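Local coordinates for pancreatic lipase related protein 2 (Equus caballus, PDB 1W52) that probably hydrolyses the acyl esters of galactolipids and triacylglycerols, as a secreted lipase of the alpha/beta-hydrolase superfamily, at residues A[78-89]-A[105-116]; A[201-209]-A[264-272]. One frame throughout, in Å; residues are numbered along the deposited sequence.

Contact 1: residues A[78-89]-A[105-116]; sequences GFRDRGEDSWPS and SVDWSSGAKAEY. With DDQ (decylamine-N,N-dimethyl-N-oxide), chain C.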
loop_
_atom_site.group_PDB
_atom_site.type_symbol
_atom_site.label_atom_id
_atom_site.label_comp_id
_atom_site.label_asym_id
_atom_site.label_seq_id
_atom_site.Cartn_x
_atom_site.Cartn_y
_atom_site.Cartn_z
ATOM N N GLY A 78 -7.755 2.286 12.919
ATOM C CA GLY A 78 -8.214 1.057 13.529
ATOM C C GLY A 78 -7.913 0.943 15.009
ATOM O O GLY A 78 -7.761 1.976 15.688
ATOM N N PHE A 79 -7.825 -0.333 15.467
ATOM C CA PHE A 79 -7.500 -0.741 16.866
ATOM C C PHE A 79 -6.416 0.130 17.474
ATOM O O PHE A 79 -5.310 0.258 16.922
ATOM C CB PHE A 79 -7.042 -2.204 16.848
ATOM C CG PHE A 79 -6.847 -2.833 18.208
ATOM C CD1 PHE A 79 -7.904 -3.080 19.056
ATOM C CD2 PHE A 79 -5.599 -3.236 18.618
ATOM C CE1 PHE A 79 -7.693 -3.643 20.300
ATOM C CE2 PHE A 79 -5.423 -3.815 19.871
ATOM C CZ PHE A 79 -6.479 -4.003 20.690
ATOM N N ARG A 80 -6.785 0.798 18.551
ATOM C CA ARG A 80 -5.855 1.562 19.396
ATOM C C ARG A 80 -5.045 2.643 18.736
ATOM O O ARG A 80 -3.874 2.873 19.043
ATOM C CB ARG A 80 -4.921 0.626 20.149
ATOM C CG ARG A 80 -5.744 -0.289 21.075
ATOM C CD ARG A 80 -4.970 -0.913 22.123
ATOM N NE ARG A 80 -5.111 -0.199 23.378
ATOM C CZ ARG A 80 -5.884 -0.560 24.404
ATOM N NH1 ARG A 80 -6.686 -1.664 24.358
ATOM N NH2 ARG A 80 -5.816 0.204 25.500
ATOM N N ASP A 81 -5.725 3.320 17.844
ATOM C CA ASP A 81 -5.202 4.430 17.116
ATOM C C ASP A 81 -6.266 5.530 17.295
ATOM O O ASP A 81 -7.370 5.266 17.860
ATOM C CB ASP A 81 -5.132 4.029 15.664
ATOM C CG ASP A 81 -3.999 4.661 14.925
ATOM O OD1 ASP A 81 -3.514 5.767 15.293
ATOM O OD2 ASP A 81 -3.566 4.100 13.893
ATOM N N ARG A 82 -5.940 6.739 16.793
ATOM C CA ARG A 82 -6.844 7.888 16.818
ATOM C C ARG A 82 -6.890 8.694 15.475
ATOM O O ARG A 82 -6.066 8.519 14.568
ATOM C CB ARG A 82 -6.502 8.774 18.011
ATOM C CG ARG A 82 -5.122 9.303 17.947
ATOM C CD ARG A 82 -4.837 10.333 18.956
ATOM N NE ARG A 82 -3.551 10.929 18.628
ATOM C CZ ARG A 82 -3.018 11.973 19.269
ATOM N NH1 ARG A 82 -3.681 12.557 20.288
ATOM N NH2 ARG A 82 -1.812 12.440 18.889
ATOM N N GLY A 83 -7.922 9.531 15.386
ATOM C CA GLY A 83 -8.142 10.444 14.268
ATOM C C GLY A 83 -7.518 11.817 14.464
ATOM O O GLY A 83 -6.878 12.330 13.544
ATOM N N GLU A 84 -7.671 12.356 15.679
ATOM C CA GLU A 84 -7.259 13.711 16.033
ATOM C C GLU A 84 -5.766 13.918 16.100
ATOM O O GLU A 84 -5.228 14.101 17.155
ATOM C CB GLU A 84 -7.892 14.110 17.382
ATOM C CG GLU A 84 -8.804 15.320 17.259
ATOM C CD GLU A 84 -8.582 16.396 18.306
ATOM O OE1 GLU A 84 -7.528 17.084 18.300
ATOM O OE2 GLU A 84 -9.492 16.586 19.132
ATOM N N ASP A 85 -5.056 14.030 15.035
ATOM C CA ASP A 85 -3.632 14.335 15.170
ATOM C C ASP A 85 -2.803 13.147 14.857
ATOM O O ASP A 85 -1.813 13.249 14.125
ATOM C CB ASP A 85 -3.241 14.750 16.571
ATOM C CG ASP A 85 -2.780 16.183 16.615
ATOM O OD1 ASP A 85 -1.542 16.400 16.594
ATOM O OD2 ASP A 85 -3.597 17.131 16.680
ATOM N N SER A 86 -3.182 11.905 14.957
ATOM C CA SER A 86 -2.464 10.819 14.304
ATOM C C SER A 86 -2.380 11.036 12.763
ATOM O O SER A 86 -2.766 12.082 12.200
ATOM C CB SER A 86 -3.111 9.472 14.697
ATOM O OG SER A 86 -2.139 8.395 14.843
ATOM N N TRP A 87 -1.851 10.032 12.102
ATOM C CA TRP A 87 -1.765 9.982 10.657
ATOM C C TRP A 87 -3.053 10.263 9.868
ATOM O O TRP A 87 -2.916 10.765 8.773
ATOM C CB TRP A 87 -1.211 8.633 10.191
ATOM C CG TRP A 87 -2.045 7.502 10.602
ATOM C CD1 TRP A 87 -2.047 6.865 11.839
ATOM C CD2 TRP A 87 -3.063 6.865 9.834
ATOM N NE1 TRP A 87 -2.997 5.874 11.861
ATOM C CE2 TRP A 87 -3.629 5.841 10.643
ATOM C CE3 TRP A 87 -3.569 7.053 8.548
ATOM C CZ2 TRP A 87 -4.656 5.018 10.194
ATOM C CZ3 TRP A 87 -4.604 6.237 8.109
ATOM C CH2 TRP A 87 -5.138 5.229 8.934
ATOM N N PRO A 88 -4.274 9.908 10.297
ATOM C CA PRO A 88 -5.428 10.152 9.424
ATOM C C PRO A 88 -5.574 11.619 9.050
ATOM O O PRO A 88 -5.705 11.938 7.857
ATOM C CB PRO A 88 -6.610 9.671 10.260
ATOM C CG PRO A 88 -6.036 8.652 11.043
ATOM C CD PRO A 88 -4.715 9.241 11.526
ATOM N N SER A 89 -5.528 12.487 10.052
ATOM C CA SER A 89 -5.576 13.918 9.834
ATOM C C SER A 89 -4.362 14.312 9.009
ATOM O O SER A 89 -4.470 14.954 7.987
ATOM C CB SER A 89 -5.661 14.686 11.173
ATOM O OG SER A 89 -4.405 14.892 11.798
ATOM N N SER A 105 -11.712 12.761 8.637
ATOM C CA SER A 105 -10.990 11.802 9.445
ATOM C C SER A 105 -11.991 11.309 10.453
ATOM O O SER A 105 -12.598 12.105 11.142
ATOM C CB SER A 105 -9.815 12.499 10.124
ATOM O OG SER A 105 -9.258 11.702 11.163
ATOM N N VAL A 106 -12.215 10.002 10.483
ATOM C CA VAL A 106 -13.197 9.399 11.377
ATOM C C VAL A 106 -12.502 8.958 12.672
ATOM O O VAL A 106 -11.878 7.898 12.712
ATOM C CB VAL A 106 -13.863 8.192 10.721
ATOM C CG1 VAL A 106 -14.846 7.525 11.701
ATOM C CG2 VAL A 106 -14.568 8.592 9.423
ATOM N N ASP A 107 -12.588 9.772 13.720
ATOM C CA ASP A 107 -11.938 9.440 14.979
ATOM C C ASP A 107 -12.856 8.655 15.880
ATOM O O ASP A 107 -13.857 9.175 16.320
ATOM C CB ASP A 107 -11.519 10.700 15.714
ATOM C CG ASP A 107 -11.006 10.410 17.130
ATOM O OD1 ASP A 107 -11.820 10.079 17.979
ATOM O OD2 ASP A 107 -9.825 10.488 17.499
ATOM N N TRP A 108 -12.518 7.405 16.174
ATOM C CA TRP A 108 -13.290 6.618 17.144
ATOM C C TRP A 108 -12.392 6.038 18.205
ATOM O O TRP A 108 -12.626 4.940 18.689
ATOM C CB TRP A 108 -14.075 5.515 16.469
ATOM C CG TRP A 108 -13.265 4.576 15.706
ATOM C CD1 TRP A 108 -12.534 4.844 14.602
ATOM C CD2 TRP A 108 -13.128 3.172 15.947
ATOM N NE1 TRP A 108 -11.946 3.692 14.126
ATOM C CE2 TRP A 108 -12.293 2.650 14.935
ATOM C CE3 TRP A 108 -13.620 2.302 16.920
ATOM C CZ2 TRP A 108 -11.948 1.310 14.859
ATOM C CZ3 TRP A 108 -13.281 0.955 16.832
ATOM C CH2 TRP A 108 -12.455 0.478 15.807
ATOM N N SER A 109 -11.387 6.822 18.569
ATOM C CA SER A 109 -10.296 6.394 19.427
ATOM C C SER A 109 -10.737 5.642 20.665
ATOM O O SER A 109 -10.316 4.498 20.919
ATOM C CB SER A 109 -9.483 7.611 19.860
ATOM O OG SER A 109 -10.322 8.701 20.162
ATOM N N SER A 110 -11.587 6.320 21.424
ATOM C CA SER A 110 -12.165 5.795 22.651
ATOM C C SER A 110 -12.833 4.408 22.473
ATOM O O SER A 110 -12.788 3.576 23.365
ATOM C CB SER A 110 -13.137 6.847 23.247
ATOM O OG SER A 110 -14.445 6.709 22.700
ATOM N N GLY A 111 -13.436 4.158 21.326
ATOM C CA GLY A 111 -14.066 2.876 21.068
ATOM C C GLY A 111 -13.091 1.833 20.622
ATOM O O GLY A 111 -13.353 0.645 20.784
ATOM N N ALA A 112 -11.980 2.293 20.040
ATOM C CA ALA A 112 -10.891 1.446 19.510
ATOM C C ALA A 112 -9.788 1.184 20.559
ATOM O O ALA A 112 -8.776 0.516 20.278
ATOM C CB ALA A 112 -10.278 2.093 18.224
ATOM N N LYS A 113 -10.013 1.718 21.762
ATOM C CA LYS A 113 -9.190 1.520 22.961
ATOM C C LYS A 113 -9.678 0.319 23.749
ATOM O O LYS A 113 -9.100 -0.048 24.730
ATOM C CB LYS A 113 -9.372 2.753 23.843
ATOM C CG LYS A 113 -8.224 3.076 24.670
ATOM C CD LYS A 113 -8.265 4.506 25.137
ATOM C CE LYS A 113 -6.874 4.912 25.641
ATOM N NZ LYS A 113 -6.959 5.713 26.899
ATOM N N ALA A 114 -10.781 -0.269 23.342
ATOM C CA ALA A 114 -11.263 -1.481 23.962
ATOM C C ALA A 114 -10.378 -2.684 23.703
ATOM O O ALA A 114 -9.310 -2.613 23.125
ATOM C CB ALA A 114 -12.718 -1.805 23.484
ATOM N N GLU A 115 -10.843 -3.807 24.205
ATOM C CA GLU A 115 -10.175 -5.071 24.018
ATOM C C GLU A 115 -10.440 -5.495 22.573
ATOM O O GLU A 115 -11.552 -5.424 22.128
ATOM C CB GLU A 115 -10.755 -6.064 25.050
ATOM C CG GLU A 115 -10.153 -7.445 25.018
ATOM C CD GLU A 115 -10.674 -8.272 23.863
ATOM O OE1 GLU A 115 -11.820 -8.707 23.929
ATOM O OE2 GLU A 115 -9.944 -8.475 22.870
ATOM N N TYR A 116 -9.434 -5.955 21.849
ATOM C CA TYR A 116 -9.609 -6.358 20.438
ATOM C C TYR A 116 -10.972 -6.970 20.071
ATOM O O TYR A 116 -11.659 -6.548 19.162
ATOM C CB TYR A 116 -8.503 -7.337 20.003
ATOM C CG TYR A 116 -8.502 -7.507 18.513
ATOM C CD1 TYR A 116 -8.073 -6.511 17.668
ATOM C CD2 TYR A 116 -8.981 -8.613 17.957
ATOM C CE1 TYR A 116 -8.105 -6.665 16.282
ATOM C CE2 TYR A 116 -9.045 -8.782 16.573
ATOM C CZ TYR A 116 -8.601 -7.823 15.736
ATOM O OH TYR A 116 -8.650 -8.076 14.363
HETATM N N1 DDQ C . -0.348 3.938 16.557
HETATM O O1 DDQ C . -0.842 4.602 15.613
HETATM C CM1 DDQ C . 1.061 4.416 16.793
HETATM C CM2 DDQ C . -1.137 4.121 17.812
HETATM C C1 DDQ C . -0.386 2.542 16.025
HETATM C C2 DDQ C . -1.644 1.713 16.318
HETATM C C3 DDQ C . -1.231 0.455 17.072
HETATM C C4 DDQ C . -1.115 -0.781 16.193
HETATM C C5 DDQ C . -2.015 -1.893 16.702
HETATM C C6 DDQ C . -1.837 -3.047 15.754
HETATM C C7 DDQ C . -2.771 -4.179 16.066
HETATM C C8 DDQ C . -3.692 -4.487 14.901
HETATM C C9 DDQ C . -4.781 -5.465 15.357
HETATM C C10 DDQ C . -5.225 -6.446 14.294
#
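The Phe79 ring lies between Arg80 CG, over the centre of one face, and Tyr116 on the opposite face, where the contact joins the loops that follow strands 72-76 and 102-107, parallel neighbours in a beta-alpha-beta unit of the alpha/beta-hydrolase fold. Tyr116 presents its edge, through CD1, in a T-shaped pair with centroids 5.2 Å apart and planes at 77°. The Arg80 guanidinium places one face over the Lys113 peptide, without a hydrogen bond, and the Trp108 ring carries Ala112 CB on one face. Phe79, Arg80, Asp81 and Tyr116 line the pocket of decylamine-N,N-dimethyl-N-oxide, whose chain runs past both rings of the pair, Tyr116 CE1 lying 3.5 Å from its C10. Its oxide O1 lies 2.9 Å from Asp81 OD1, and this carboxylate is itself held by Arg82 N, Ser86 OG and Trp87 NE1, whose partner OD2 lies in the indole plane. Backbone N-H groups bridge the segments: Arg80 N reaches Ala112 O at 2.7 Å, whereas farther along Asp107 OD2 accepts Gly83 N at 3.0 Å and, weakly, Glu84 N. On the other oxygen of that carboxylate, Ser109 OG donates to Asp107 OD1 from the syn side at 3.0 Å.

Contact 2: residues A[201-209]-A[264-272]; sequences VDVIHTDAS and NHLKSFEYY. With DDQ (decylamine-N,N-dimethyl-N-oxide), chain C.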
loop_
_atom_site.group_PDB
_atom_site.type_symbol
_atom_site.label_atom_id
_atom_site.label_comp_id
_atom_site.label_asym_id
_atom_site.label_seq_id
_atom_site.Cartn_x
_atom_site.Cartn_y
_atom_site.Cartn_z
ATOM N N VAL A 201 -13.000 -1.321 -4.854
ATOM C CA VAL A 201 -12.233 -1.641 -3.651
ATOM C C VAL A 201 -10.808 -1.966 -4.069
ATOM O O VAL A 201 -10.558 -2.878 -4.876
ATOM C CB VAL A 201 -12.817 -2.878 -2.869
ATOM C CG1 VAL A 201 -12.034 -3.153 -1.581
ATOM C CG2 VAL A 201 -14.326 -2.714 -2.517
ATOM N N ASP A 202 -9.878 -1.244 -3.479
ATOM C CA ASP A 202 -8.464 -1.525 -3.692
ATOM C C ASP A 202 -7.778 -1.780 -2.356
ATOM O O ASP A 202 -7.986 -1.067 -1.388
ATOM C CB ASP A 202 -7.774 -0.354 -4.388
ATOM C CG ASP A 202 -8.004 0.977 -3.668
ATOM O OD1 ASP A 202 -9.123 1.164 -3.088
ATOM O OD2 ASP A 202 -7.124 1.871 -3.636
ATOM N N VAL A 203 -6.920 -2.771 -2.307
ATOM C CA VAL A 203 -6.294 -3.133 -1.061
ATOM C C VAL A 203 -4.763 -3.116 -1.141
ATOM O O VAL A 203 -4.190 -3.598 -2.098
ATOM C CB VAL A 203 -6.762 -4.518 -0.640
ATOM C CG1 VAL A 203 -6.445 -4.772 0.839
ATOM C CG2 VAL A 203 -8.242 -4.643 -0.896
ATOM N N ILE A 204 -4.131 -2.553 -0.114
ATOM C CA ILE A 204 -2.699 -2.714 0.105
ATOM C C ILE A 204 -2.416 -3.678 1.269
ATOM O O ILE A 204 -2.893 -3.473 2.373
ATOM C CB ILE A 204 -2.048 -1.356 0.338
ATOM C CG1 ILE A 204 -2.344 -0.481 -0.850
ATOM C CG2 ILE A 204 -0.524 -1.485 0.441
ATOM C CD1 ILE A 204 -1.902 0.961 -0.638
ATOM N N HIS A 205 -1.629 -4.719 0.983
ATOM C CA HIS A 205 -1.300 -5.791 1.937
ATOM C C HIS A 205 0.179 -5.682 2.344
ATOM O O HIS A 205 1.054 -5.995 1.539
ATOM C CB HIS A 205 -1.420 -7.159 1.283
ATOM C CG HIS A 205 -2.795 -7.526 0.793
ATOM N ND1 HIS A 205 -3.632 -8.367 1.498
ATOM C CD2 HIS A 205 -3.427 -7.259 -0.380
ATOM C CE1 HIS A 205 -4.734 -8.568 0.795
ATOM N NE2 HIS A 205 -4.640 -7.898 -0.342
ATOM N N THR A 206 0.439 -5.242 3.578
ATOM C CA THR A 206 1.805 -5.120 4.087
ATOM C C THR A 206 2.190 -6.091 5.202
ATOM O O THR A 206 3.356 -6.172 5.492
ATOM C CB THR A 206 2.103 -3.687 4.591
ATOM O OG1 THR A 206 1.128 -3.302 5.583
ATOM C CG2 THR A 206 1.950 -2.653 3.443
ATOM N N ASP A 207 1.252 -6.806 5.838
ATOM C CA ASP A 207 1.592 -7.628 7.018
ATOM C C ASP A 207 0.820 -8.933 6.993
ATOM O O ASP A 207 0.317 -9.399 7.991
ATOM C CB ASP A 207 1.291 -6.832 8.296
ATOM C CG ASP A 207 1.842 -7.476 9.586
ATOM O OD1 ASP A 207 2.845 -8.208 9.472
ATOM O OD2 ASP A 207 1.329 -7.280 10.729
ATOM N N ALA A 208 0.786 -9.538 5.815
ATOM C CA ALA A 208 -0.019 -10.719 5.468
ATOM C C ALA A 208 0.575 -12.129 5.834
ATOM O O ALA A 208 0.108 -13.208 5.404
ATOM C CB ALA A 208 -0.263 -10.645 3.982
ATOM N N SER A 209 1.646 -12.131 6.618
ATOM C CA SER A 209 2.055 -13.344 7.362
ATOM C C SER A 209 0.838 -13.819 8.170
ATOM O O SER A 209 -0.164 -13.060 8.388
ATOM C CB SER A 209 3.260 -13.034 8.264
ATOM O OG SER A 209 3.881 -11.792 7.843
ATOM N N ASN A 264 5.342 -3.347 9.994
ATOM C CA ASN A 264 4.810 -3.806 8.740
ATOM C C ASN A 264 3.345 -3.461 8.574
ATOM O O ASN A 264 2.920 -3.002 7.514
ATOM C CB ASN A 264 4.877 -5.308 8.656
ATOM C CG ASN A 264 6.283 -5.857 8.740
ATOM O OD1 ASN A 264 7.087 -5.716 7.851
ATOM N ND2 ASN A 264 6.556 -6.524 9.829
ATOM N N HIS A 265 2.537 -3.724 9.594
ATOM C CA HIS A 265 1.071 -3.387 9.554
ATOM C C HIS A 265 0.839 -1.913 9.166
ATOM O O HIS A 265 -0.109 -1.558 8.462
ATOM C CB HIS A 265 0.481 -3.657 10.945
ATOM C CG HIS A 265 -1.003 -3.739 11.011
ATOM N ND1 HIS A 265 -1.753 -4.483 10.133
ATOM C CD2 HIS A 265 -1.866 -3.247 11.930
ATOM C CE1 HIS A 265 -3.028 -4.395 10.479
ATOM N NE2 HIS A 265 -3.122 -3.662 11.574
ATOM N N LEU A 266 1.755 -1.077 9.632
ATOM C CA LEU A 266 1.667 0.338 9.437
ATOM C C LEU A 266 2.237 0.756 8.103
ATOM O O LEU A 266 1.936 1.829 7.641
ATOM C CB LEU A 266 2.388 1.067 10.571
ATOM C CG LEU A 266 1.837 0.823 11.978
ATOM C CD1 LEU A 266 2.438 1.783 12.916
ATOM C CD2 LEU A 266 0.360 0.923 12.177
ATOM N N LYS A 267 3.060 -0.034 7.454
ATOM C CA LYS A 267 3.612 0.467 6.215
ATOM C C LYS A 267 2.488 0.685 5.164
ATOM O O LYS A 267 2.605 1.473 4.262
ATOM C CB LYS A 267 4.712 -0.475 5.697
ATOM C CG LYS A 267 6.128 -0.379 6.408
ATOM C CD LYS A 267 6.943 0.889 6.031
ATOM C CE LYS A 267 8.491 0.706 6.258
ATOM N NZ LYS A 267 8.960 1.241 7.539
ATOM N N SER A 268 1.384 -0.018 5.312
ATOM C CA SER A 268 0.255 0.155 4.459
ATOM C C SER A 268 -0.190 1.605 4.372
ATOM O O SER A 268 -0.401 2.117 3.278
ATOM C CB SER A 268 -0.881 -0.721 4.981
ATOM O OG SER A 268 -1.349 -0.284 6.243
ATOM N N PHE A 269 -0.360 2.270 5.500
ATOM C CA PHE A 269 -0.747 3.698 5.444
ATOM C C PHE A 269 0.406 4.676 5.190
ATOM O O PHE A 269 0.209 5.862 4.986
ATOM C CB PHE A 269 -1.583 4.162 6.663
ATOM C CG PHE A 269 -0.809 4.352 7.923
ATOM C CD1 PHE A 269 0.074 5.398 8.059
ATOM C CD2 PHE A 269 -1.017 3.503 9.010
ATOM C CE1 PHE A 269 0.755 5.594 9.266
ATOM C CE2 PHE A 269 -0.349 3.708 10.197
ATOM C CZ PHE A 269 0.532 4.759 10.325
ATOM N N GLU A 270 1.599 4.151 5.241
ATOM C CA GLU A 270 2.754 4.913 4.974
ATOM C C GLU A 270 2.830 4.987 3.491
ATOM O O GLU A 270 2.829 6.060 2.927
ATOM C CB GLU A 270 3.946 4.174 5.515
ATOM C CG GLU A 270 3.939 4.048 7.018
ATOM C CD GLU A 270 4.586 5.242 7.539
ATOM O OE1 GLU A 270 4.008 6.314 7.329
ATOM O OE2 GLU A 270 5.695 5.120 8.031
ATOM N N TYR A 271 2.868 3.835 2.848
ATOM C CA TYR A 271 3.003 3.824 1.430
ATOM C C TYR A 271 1.860 4.650 0.837
ATOM O O TYR A 271 2.062 5.499 -0.043
ATOM C CB TYR A 271 2.946 2.416 0.891
ATOM C CG TYR A 271 4.004 1.461 1.380
ATOM C CD1 TYR A 271 5.233 1.886 1.822
ATOM C CD2 TYR A 271 3.769 0.100 1.375
ATOM C CE1 TYR A 271 6.183 0.973 2.274
ATOM C CE2 TYR A 271 4.721 -0.818 1.824
ATOM C CZ TYR A 271 5.923 -0.376 2.272
ATOM O OH TYR A 271 6.867 -1.288 2.711
ATOM N N TYR A 272 0.645 4.434 1.322
ATOM C CA TYR A 272 -0.460 5.131 0.726
ATOM C C TYR A 272 -0.245 6.621 0.868
ATOM O O TYR A 272 -0.235 7.343 -0.096
ATOM C CB TYR A 272 -1.774 4.736 1.375
ATOM C CG TYR A 272 -2.984 5.364 0.681
ATOM C CD1 TYR A 272 -3.383 6.658 0.976
ATOM C CD2 TYR A 272 -3.721 4.651 -0.223
ATOM C CE1 TYR A 272 -4.476 7.213 0.395
ATOM C CE2 TYR A 272 -4.827 5.209 -0.830
ATOM C CZ TYR A 272 -5.198 6.493 -0.522
ATOM O OH TYR A 272 -6.282 7.072 -1.110
HETATM N N1 DDQ C . -0.348 3.938 16.557
HETATM O O1 DDQ C . -0.842 4.602 15.613
HETATM C CM1 DDQ C . 1.061 4.416 16.793
HETATM C CM2 DDQ C . -1.137 4.121 17.812
HETATM C C1 DDQ C . -0.386 2.542 16.025
HETATM C C2 DDQ C . -1.644 1.713 16.318
HETATM C C3 DDQ C . -1.231 0.455 17.072
HETATM C C4 DDQ C . -1.115 -0.781 16.193
HETATM C C5 DDQ C . -2.015 -1.893 16.702
HETATM C C6 DDQ C . -1.837 -3.047 15.754
HETATM C C7 DDQ C . -2.771 -4.179 16.066
HETATM C C8 DDQ C . -3.692 -4.487 14.901
HETATM C C9 DDQ C . -4.781 -5.465 15.357
HETATM C C10 DDQ C . -5.225 -6.446 14.294
#
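Hydrogen bonding across this contact centres on the Thr206 hydroxyl, which meets helix 257-277 just beyond the end of strand 201-204 in the alpha/beta-hydrolase core. Thr206 OG1 donates to Asn264 O at 2.7 Å, tilted 28° from the carbonyl plane, while Lys267 N reaches the same oxygen from the opposite face. The hydroxyl sits between the backbone N and the carbonyl carbon of its own residue (chi1 55°), where it also receives a weak bond from Ser268 N. Within the helix Ser268 OG donates to His265 O at 2.8 Å. Apolar contacts flank this polar centre: Thr206 CG2 lies against the Ser268 backbone and 3.7 Å from Tyr271 CE2, and Ile204 CD1 meets the edge of the Tyr272 ring at CD2, 4.1 Å away. By van der Waals contact alone, Asp207 CB rests 3.6 Å from His265 N; the two side chains cross at about a right angle, carboxylate and ring planes 60° apart. His265, the predicted charge-relay histidine, bonds through ND1 to Asp178 and through NE2 to Ser154, and its NE2 lies 3.5 Å from the detergent's C8. Threonine and serine hydroxyls thus grip the carbonyls of Asn264 and His265, consistent with fixing the helix turn that carries the histidine.

After the N-terminal strands, the chain leaves strand 72-76, and contact 1 closes the short loop through helix 87-96 and strand 102-107 before the chain enters helix 116-141. Strands 148-153 and 173-177 follow, bringing Ser154 and Asp178, and only then does contact 2 open. It closes a longer loop, in which 54 residues separate segment 201-209 from segment 264-272. The two closures stand in series, neither nesting nor crossing, with centres about 17 Å apart. Both reach the same central sheet and the same detergent molecule, and they meet where Trp87 CG lies 3.6 Å from Phe269 CE1, a ring stack joining helices 87-96 and 257-277.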